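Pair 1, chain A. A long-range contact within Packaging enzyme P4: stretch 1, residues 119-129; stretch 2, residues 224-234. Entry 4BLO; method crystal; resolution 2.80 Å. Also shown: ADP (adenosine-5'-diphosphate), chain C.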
# COMPACT_ATOMS: atom_id res chain seq x y z
N SER A 119 -26.67 -28.10 8.06
CA SER A 119 -26.88 -26.68 8.35
C SER A 119 -25.57 -25.94 8.08
O SER A 119 -24.49 -26.48 8.35
CB SER A 119 -27.34 -26.48 9.78
OG SER A 119 -28.57 -27.16 10.01
N GLY A 120 -25.68 -24.75 7.51
CA GLY A 120 -24.53 -23.92 7.16
C GLY A 120 -24.87 -22.92 6.08
O GLY A 120 -26.02 -22.48 5.98
N VAL A 121 -23.88 -22.56 5.26
CA VAL A 121 -24.12 -21.61 4.18
C VAL A 121 -23.83 -22.26 2.82
O VAL A 121 -22.97 -23.14 2.69
CB VAL A 121 -23.42 -20.24 4.38
CG1 VAL A 121 -21.99 -20.23 3.85
CG2 VAL A 121 -24.23 -19.12 3.76
N THR A 122 -24.62 -21.86 1.83
CA THR A 122 -24.53 -22.26 0.44
C THR A 122 -24.18 -20.98 -0.31
O THR A 122 -24.72 -19.92 0.02
CB THR A 122 -25.81 -22.96 -0.00
OG1 THR A 122 -26.01 -24.11 0.84
CG2 THR A 122 -25.78 -23.37 -1.47
N ALA A 123 -23.21 -21.05 -1.26
CA ALA A 123 -22.77 -19.86 -1.98
C ALA A 123 -23.11 -19.95 -3.44
O ALA A 123 -22.60 -20.81 -4.16
CB ALA A 123 -21.27 -19.63 -1.79
N LEU A 124 -23.98 -19.06 -3.88
CA LEU A 124 -24.44 -19.01 -5.26
C LEU A 124 -23.55 -18.03 -6.02
O LEU A 124 -23.73 -16.82 -5.93
CB LEU A 124 -25.94 -18.65 -5.31
CG LEU A 124 -26.67 -18.46 -6.63
CD1 LEU A 124 -26.77 -19.74 -7.39
CD2 LEU A 124 -28.02 -17.88 -6.37
N MET A 125 -22.56 -18.61 -6.75
CA MET A 125 -21.52 -17.96 -7.55
C MET A 125 -21.94 -17.74 -9.01
O MET A 125 -22.85 -18.40 -9.51
CB MET A 125 -20.25 -18.82 -7.53
CG MET A 125 -19.40 -18.62 -6.30
SD MET A 125 -17.73 -18.19 -6.80
CE MET A 125 -17.29 -17.06 -5.54
N GLY A 126 -21.19 -16.88 -9.68
CA GLY A 126 -21.37 -16.57 -11.09
C GLY A 126 -20.92 -15.19 -11.48
O GLY A 126 -21.00 -14.26 -10.67
N ALA A 127 -20.47 -15.03 -12.74
CA ALA A 127 -20.09 -13.75 -13.35
C ALA A 127 -21.34 -12.86 -13.42
O ALA A 127 -22.43 -13.37 -13.14
CB ALA A 127 -19.52 -13.98 -14.74
N THR A 128 -21.23 -11.56 -13.71
CA THR A 128 -22.43 -10.73 -13.78
C THR A 128 -23.32 -11.15 -14.94
O THR A 128 -22.81 -11.43 -16.03
CB THR A 128 -22.11 -9.24 -13.85
OG1 THR A 128 -21.05 -8.99 -14.78
CG2 THR A 128 -21.80 -8.65 -12.50
N GLY A 129 -24.62 -11.24 -14.67
CA GLY A 129 -25.63 -11.63 -15.65
C GLY A 129 -25.54 -13.10 -16.05
O GLY A 129 -25.98 -13.46 -17.14
N ASP A 224 -28.46 -24.17 13.42
CA ASP A 224 -29.29 -25.04 12.57
C ASP A 224 -29.96 -24.30 11.40
O ASP A 224 -31.09 -24.65 11.02
CB ASP A 224 -30.35 -25.78 13.40
CG ASP A 224 -29.84 -26.57 14.59
OD1 ASP A 224 -28.70 -27.09 14.52
OD2 ASP A 224 -30.62 -26.74 15.56
N CYS A 225 -29.26 -23.30 10.82
CA CYS A 225 -29.73 -22.50 9.69
C CYS A 225 -29.27 -23.10 8.36
O CYS A 225 -28.16 -23.62 8.26
CB CYS A 225 -29.25 -21.05 9.80
SG CYS A 225 -29.69 -20.22 11.34
N SER A 226 -30.11 -22.94 7.33
CA SER A 226 -29.81 -23.30 5.95
C SER A 226 -30.00 -22.01 5.12
O SER A 226 -31.13 -21.64 4.78
CB SER A 226 -30.69 -24.44 5.47
OG SER A 226 -30.25 -24.88 4.19
N VAL A 227 -28.89 -21.31 4.86
CA VAL A 227 -28.87 -20.04 4.14
C VAL A 227 -28.14 -20.18 2.79
O VAL A 227 -27.13 -20.87 2.70
CB VAL A 227 -28.24 -18.92 5.04
CG1 VAL A 227 -28.16 -17.57 4.32
CG2 VAL A 227 -28.97 -18.79 6.37
N VAL A 228 -28.67 -19.52 1.76
CA VAL A 228 -28.09 -19.40 0.42
C VAL A 228 -27.70 -17.93 0.23
O VAL A 228 -28.56 -17.06 0.23
CB VAL A 228 -29.05 -19.90 -0.71
CG1 VAL A 228 -28.56 -19.46 -2.11
CG2 VAL A 228 -29.23 -21.41 -0.64
N MET A 229 -26.41 -17.65 0.06
CA MET A 229 -25.91 -16.29 -0.18
C MET A 229 -25.39 -16.17 -1.60
O MET A 229 -24.59 -17.01 -2.01
CB MET A 229 -24.79 -15.90 0.81
CG MET A 229 -25.24 -15.89 2.25
SD MET A 229 -24.14 -14.92 3.30
CE MET A 229 -22.64 -15.81 3.12
N VAL A 230 -25.85 -15.14 -2.36
CA VAL A 230 -25.34 -14.98 -3.72
C VAL A 230 -24.07 -14.15 -3.61
O VAL A 230 -24.07 -13.07 -3.00
CB VAL A 230 -26.32 -14.49 -4.83
CG1 VAL A 230 -27.75 -14.41 -4.35
CG2 VAL A 230 -25.86 -13.21 -5.53
N VAL A 231 -22.96 -14.73 -4.09
CA VAL A 231 -21.62 -14.14 -3.98
C VAL A 231 -21.09 -13.79 -5.40
O VAL A 231 -20.85 -14.66 -6.24
CB VAL A 231 -20.65 -15.03 -3.11
CG1 VAL A 231 -21.23 -15.28 -1.73
CG2 VAL A 231 -20.35 -16.37 -3.76
N ASN A 232 -21.03 -12.47 -5.67
CA ASN A 232 -20.57 -11.95 -6.96
C ASN A 232 -19.16 -11.38 -6.78
O ASN A 232 -18.98 -10.32 -6.18
CB ASN A 232 -21.55 -10.91 -7.55
CG ASN A 232 -21.38 -10.61 -9.04
OD1 ASN A 232 -20.26 -10.45 -9.57
ND2 ASN A 232 -22.50 -10.47 -9.74
N PRO A 233 -18.13 -12.09 -7.28
CA PRO A 233 -16.75 -11.60 -7.08
C PRO A 233 -16.21 -10.73 -8.22
O PRO A 233 -16.48 -11.00 -9.39
CB PRO A 233 -15.94 -12.90 -6.96
CG PRO A 233 -16.78 -13.95 -7.71
CD PRO A 233 -18.15 -13.39 -7.98
N MET A 234 -15.44 -9.67 -7.87
CA MET A 234 -14.78 -8.85 -8.89
C MET A 234 -13.53 -9.63 -9.29
O MET A 234 -12.45 -9.46 -8.71
CB MET A 234 -14.48 -7.43 -8.39
CG MET A 234 -15.61 -6.45 -8.55
SD MET A 234 -16.29 -6.32 -10.23
CE MET A 234 -17.84 -7.23 -9.97
PB ADP C . -27.12 -12.07 -12.13
O1B ADP C . -26.07 -13.20 -12.14
O2B ADP C . -27.90 -12.12 -10.81
O3B ADP C . -26.45 -10.73 -12.27
PA ADP C . -29.73 -12.28 -13.46
O1A ADP C . -30.28 -11.00 -12.80
O2A ADP C . -30.26 -13.46 -12.75
O3A ADP C . -28.13 -12.28 -13.36
O5' ADP C . -30.15 -12.34 -14.98
C5' ADP C . -29.39 -13.11 -15.93
C4' ADP C . -30.06 -13.10 -17.28
O4' ADP C . -30.12 -11.75 -17.78
C3' ADP C . -29.31 -13.90 -18.35
O3' ADP C . -29.64 -15.28 -18.31
C2' ADP C . -29.75 -13.20 -19.63
O2' ADP C . -31.00 -13.66 -20.13
C1' ADP C . -29.85 -11.74 -19.17
N9 ADP C . -28.66 -10.93 -19.43
C8 ADP C . -27.72 -10.50 -18.52
N7 ADP C . -26.75 -9.80 -19.04
C5 ADP C . -27.06 -9.76 -20.40
C6 ADP C . -26.42 -9.16 -21.51
N6 ADP C . -25.25 -8.52 -21.43
N1 ADP C . -27.02 -9.29 -22.72
C2 ADP C . -28.16 -9.98 -22.81
N3 ADP C . -28.84 -10.60 -21.84
C4 ADP C . -28.24 -10.44 -20.65

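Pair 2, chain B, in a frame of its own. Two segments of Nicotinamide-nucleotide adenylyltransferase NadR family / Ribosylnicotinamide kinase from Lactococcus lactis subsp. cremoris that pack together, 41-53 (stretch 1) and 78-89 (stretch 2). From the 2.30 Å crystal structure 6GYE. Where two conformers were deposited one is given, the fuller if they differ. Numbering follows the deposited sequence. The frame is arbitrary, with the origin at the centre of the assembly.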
# COMPACT_ATOMS: atom_id res chain seq x y z
N ASN B 41 -10.79 -16.18 25.85
CA ASN B 41 -9.85 -17.28 25.90
C ASN B 41 -8.57 -16.81 26.56
O ASN B 41 -8.33 -15.61 26.71
CB ASN B 41 -9.55 -17.83 24.49
CG ASN B 41 -10.75 -18.50 23.86
OD1 ASN B 41 -11.02 -19.66 24.12
ND2 ASN B 41 -11.48 -17.77 23.02
N ASP B 42 -7.75 -17.79 26.96
CA ASP B 42 -6.43 -17.46 27.47
C ASP B 42 -5.52 -16.94 26.36
O ASP B 42 -4.68 -16.08 26.61
CB ASP B 42 -5.83 -18.68 28.15
CG ASP B 42 -6.65 -19.13 29.33
OD1 ASP B 42 -7.00 -18.28 30.18
OD2 ASP B 42 -6.98 -20.33 29.39
N GLY B 43 -5.68 -17.46 25.14
CA GLY B 43 -4.92 -17.00 23.99
C GLY B 43 -5.63 -17.32 22.70
O GLY B 43 -6.51 -18.19 22.65
N VAL B 44 -5.24 -16.61 21.64
CA VAL B 44 -5.86 -16.75 20.33
C VAL B 44 -4.76 -17.00 19.31
O VAL B 44 -3.75 -16.29 19.28
CB VAL B 44 -6.67 -15.49 19.94
CG1 VAL B 44 -7.16 -15.59 18.51
CG2 VAL B 44 -7.83 -15.29 20.88
N LEU B 45 -4.99 -17.99 18.45
CA LEU B 45 -4.15 -18.23 17.28
C LEU B 45 -4.90 -17.73 16.04
O LEU B 45 -5.99 -18.24 15.73
CB LEU B 45 -3.82 -19.71 17.14
CG LEU B 45 -2.86 -20.10 16.02
CD1 LEU B 45 -1.52 -19.42 16.20
CD2 LEU B 45 -2.68 -21.60 15.96
N LEU B 46 -4.35 -16.71 15.36
CA LEU B 46 -4.91 -16.24 14.10
C LEU B 46 -4.34 -17.07 12.97
O LEU B 46 -3.12 -17.22 12.86
CB LEU B 46 -4.60 -14.77 13.85
CG LEU B 46 -5.10 -13.75 14.86
CD1 LEU B 46 -4.81 -12.32 14.36
CD2 LEU B 46 -6.58 -13.98 15.16
N VAL B 47 -5.21 -17.65 12.14
CA VAL B 47 -4.74 -18.45 11.02
C VAL B 47 -5.01 -17.69 9.73
O VAL B 47 -6.16 -17.42 9.38
CB VAL B 47 -5.38 -19.84 11.00
CG1 VAL B 47 -4.93 -20.60 9.77
CG2 VAL B 47 -4.95 -20.61 12.24
N VAL B 48 -3.93 -17.30 9.05
CA VAL B 48 -4.00 -16.69 7.73
C VAL B 48 -3.89 -17.81 6.72
O VAL B 48 -2.85 -18.48 6.65
CB VAL B 48 -2.85 -15.69 7.50
CG1 VAL B 48 -3.16 -14.82 6.30
CG2 VAL B 48 -2.56 -14.89 8.74
N SER B 49 -4.95 -18.03 5.94
CA SER B 49 -4.90 -19.08 4.93
C SER B 49 -4.74 -18.45 3.55
O SER B 49 -5.08 -17.29 3.32
CB SER B 49 -6.15 -19.95 5.00
OG SER B 49 -7.31 -19.17 4.83
N GLY B 50 -4.17 -19.24 2.64
CA GLY B 50 -3.93 -18.75 1.29
C GLY B 50 -3.28 -19.81 0.43
O GLY B 50 -2.86 -20.87 0.90
N TYR B 51 -3.18 -19.49 -0.86
CA TYR B 51 -2.53 -20.35 -1.84
C TYR B 51 -2.11 -19.48 -3.02
O TYR B 51 -2.62 -18.37 -3.19
CB TYR B 51 -3.46 -21.50 -2.30
CG TYR B 51 -4.82 -21.04 -2.79
CD1 TYR B 51 -5.89 -20.89 -1.89
CD2 TYR B 51 -5.05 -20.75 -4.13
CE1 TYR B 51 -7.14 -20.46 -2.33
CE2 TYR B 51 -6.30 -20.33 -4.57
CZ TYR B 51 -7.33 -20.18 -3.67
OH TYR B 51 -8.57 -19.75 -4.11
N ASP B 52 -1.18 -20.00 -3.82
CA ASP B 52 -0.69 -19.24 -4.97
C ASP B 52 -1.85 -18.77 -5.84
O ASP B 52 -2.77 -19.53 -6.14
CB ASP B 52 0.28 -20.10 -5.78
CG ASP B 52 1.61 -20.33 -5.08
OD1 ASP B 52 1.88 -19.67 -4.05
OD2 ASP B 52 2.39 -21.18 -5.55
N ASN B 53 -1.82 -17.49 -6.21
CA ASN B 53 -2.79 -16.89 -7.14
C ASN B 53 -4.22 -16.89 -6.58
O ASN B 53 -5.18 -16.94 -7.36
CB ASN B 53 -2.76 -17.57 -8.51
CG ASN B 53 -1.44 -17.32 -9.25
OD1 ASN B 53 -0.50 -16.77 -8.69
ND2 ASN B 53 -1.39 -17.74 -10.51
N GLU B 78 -0.13 -9.67 24.06
CA GLU B 78 0.28 -10.78 24.91
C GLU B 78 -0.13 -12.11 24.30
O GLU B 78 0.72 -12.89 23.84
CB GLU B 78 -0.35 -10.61 26.29
CG GLU B 78 -1.64 -9.79 26.28
CD GLU B 78 -1.83 -8.96 27.54
OE1 GLU B 78 -2.52 -9.43 28.47
OE2 GLU B 78 -1.29 -7.84 27.59
N ASN B 79 -1.44 -12.37 24.27
CA ASN B 79 -1.99 -13.70 24.04
C ASN B 79 -2.45 -13.91 22.60
O ASN B 79 -3.34 -14.74 22.37
CB ASN B 79 -3.14 -13.94 25.02
CG ASN B 79 -4.29 -12.92 24.88
OD1 ASN B 79 -4.07 -11.76 24.51
ND2 ASN B 79 -5.51 -13.35 25.18
N ILE B 80 -1.90 -13.20 21.62
CA ILE B 80 -2.33 -13.35 20.24
C ILE B 80 -1.13 -13.69 19.38
O ILE B 80 -0.19 -12.90 19.28
CB ILE B 80 -3.06 -12.10 19.70
CG1 ILE B 80 -4.31 -11.79 20.52
CG2 ILE B 80 -3.46 -12.30 18.24
CD1 ILE B 80 -4.99 -10.51 20.10
N LYS B 81 -1.17 -14.86 18.75
CA LYS B 81 -0.15 -15.34 17.84
C LYS B 81 -0.73 -15.41 16.43
O LYS B 81 -1.92 -15.69 16.26
CB LYS B 81 0.36 -16.72 18.27
CG LYS B 81 1.49 -17.30 17.41
CD LYS B 81 2.81 -16.58 17.66
CE LYS B 81 3.96 -17.17 16.85
NZ LYS B 81 5.21 -16.38 17.08
N VAL B 82 0.11 -15.15 15.43
CA VAL B 82 -0.27 -15.16 14.02
C VAL B 82 0.50 -16.27 13.33
O VAL B 82 1.73 -16.34 13.44
CB VAL B 82 0.01 -13.82 13.32
CG1 VAL B 82 -0.31 -13.95 11.83
CG2 VAL B 82 -0.81 -12.70 13.95
N SER B 83 -0.23 -17.12 12.59
CA SER B 83 0.36 -18.27 11.93
C SER B 83 -0.22 -18.40 10.53
O SER B 83 -1.30 -17.87 10.22
CB SER B 83 0.13 -19.55 12.72
OG SER B 83 -1.25 -19.89 12.73
N MET B 84 0.49 -19.14 9.68
CA MET B 84 0.20 -19.24 8.26
C MET B 84 -0.26 -20.66 7.94
O MET B 84 0.40 -21.62 8.33
CB MET B 84 1.46 -18.92 7.46
CG MET B 84 1.25 -18.26 6.12
SD MET B 84 2.81 -17.85 5.31
CE MET B 84 3.26 -19.44 4.63
N LEU B 85 -1.41 -20.77 7.26
CA LEU B 85 -1.90 -22.05 6.73
C LEU B 85 -1.79 -22.02 5.21
O LEU B 85 -2.63 -21.42 4.54
CB LEU B 85 -3.34 -22.34 7.15
CG LEU B 85 -3.85 -23.69 6.60
CD1 LEU B 85 -2.90 -24.80 7.00
CD2 LEU B 85 -5.23 -24.01 7.11
N ASN B 86 -0.74 -22.65 4.70
CA ASN B 86 -0.47 -22.72 3.26
C ASN B 86 -1.32 -23.83 2.64
O ASN B 86 -1.18 -25.01 3.00
CB ASN B 86 1.03 -22.98 3.04
CG ASN B 86 1.44 -22.91 1.58
OD1 ASN B 86 0.67 -23.20 0.67
ND2 ASN B 86 2.70 -22.54 1.35
N GLU B 87 -2.18 -23.47 1.69
CA GLU B 87 -3.11 -24.44 1.11
C GLU B 87 -2.68 -24.94 -0.27
O GLU B 87 -3.47 -25.64 -0.92
CB GLU B 87 -4.51 -23.83 1.04
CG GLU B 87 -5.20 -23.77 2.39
CD GLU B 87 -6.43 -22.89 2.39
OE1 GLU B 87 -6.53 -22.02 1.50
OE2 GLU B 87 -7.29 -23.09 3.28
N ASN B 88 -1.46 -24.65 -0.71
CA ASN B 88 -0.97 -25.14 -1.99
C ASN B 88 -0.87 -26.67 -1.99
O ASN B 88 -0.79 -27.31 -0.94
CB ASN B 88 0.42 -24.57 -2.31
CG ASN B 88 0.40 -23.09 -2.72
OD1 ASN B 88 -0.62 -22.55 -3.13
ND2 ASN B 88 1.55 -22.46 -2.63
N ASP B 89 -0.88 -27.24 -3.20
CA ASP B 89 -0.65 -28.68 -3.39
C ASP B 89 -1.63 -29.53 -2.59
O ASP B 89 -1.25 -30.49 -1.91
CB ASP B 89 0.79 -29.06 -3.06
CG ASP B 89 1.79 -28.19 -3.78
OD1 ASP B 89 1.69 -28.08 -5.02
OD2 ASP B 89 2.66 -27.59 -3.11
O HOH W 1 -7.63 -19.61 1.90

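Both pairs are built from two neighbouring parallel β-strands, and the central 14 residues of pair 2 superpose on those of pair 1 with an RMSD of 0.5 Å. The strand axes approach to 4.5 Å in pair 1 and 4.6 Å in pair 2, with signed crossing angles of -27° and -30°, so the two strands cross with nearly the same twist in both pairs. The register is also shared: Val121(A), Thr122(A), Ala123(A) and Leu124(A) coincide with Leu45(B), Leu46(B), Val47(B) and Val48(B), while Val227(A), Val228(A), Met229(A) and Val230(A) coincide with Lys81(B), Val82(B), Ser83(B) and Met84(B).

The hydrogen-bond ladder follows from this register. In each first strand, alternate residues use both N and O to bridge two residues of the partner. Thr122(A) N donates to Val227(A) O and Met229(A) N to Thr122(A) O, both at 2.8 Å; at the matching position, Leu46(B) N donates to Lys81(B) O at 2.8 Å and Ser83(B) N to Leu46(B) O at 2.9 Å. Leu124(A) and Val48(B) repeat the pattern one step on. The intervening residues add CA-H...O contacts, such as Ala123(A) CA to Met229(A) O at 3.4 Å and Val47(B) CA to Ser83(B) O at 3.6 Å.

On the face bearing Val121(A), Ala123(A) and Met125(A), pair 1 is apolar. Val121(A) CG2 lies 3.7 Å from Met229(A) CG, so the long methionine side chain packs against a branched but short neighbour. In pair 2 the sizes are exchanged: Leu45(B) replaces valine and Ser83(B) replaces methionine, and Leu45(B) CD1 reaches to 3.5 Å from Ser83(B) OG. Ser83(B) OG also donates to Leu46(B) O at 3.3 Å, adding a side-chain bond to the ladder. One step on, small Ala123(A) meets Val231(A), CB to CG2 at 3.9 Å, whereas the larger Val47(B) meets Leu85(B), CG1 to CB at 3.5 Å.

The other face offers a closer match. Leu124(A) spans two partners, with CB 4.2 Å from Val228(A) CG1 and CD2 4.0 Å from Val230(A) CG1. Val48(B), at the same position, packs CG2 against Val82(B) CG1 at 3.9 Å. Leu46(B), in place of Thr122(A), extends the apolar surface, its CG 4.0 Å from Ile80(B) CG2 and its CD1 4.0 Å from Val82(B) CG2.

The chemistry of the contact changes at Met125(A) and Ser49(B). Met125(A) packs CG at 3.5 Å from Val231(A) CG2 and carries CE to 3.8 Å from Pro233(A) CG. Ser49(B) instead connects through a water, 3.0 Å from its OG, that donates to Glu87(B) OE1 at 2.7 Å. Glycine follows in both: Gly126(A) matches Gly50(B). Beyond it, Gly129(A) N donates to ADP O3B at 3.1 Å in pair 1, while in pair 2 Asp52(B) N donates to Asn88(B) OD1 at 2.7 Å and Asn88(B) ND2 returns a bond to Asp52(B) OD1 at 3.1 Å.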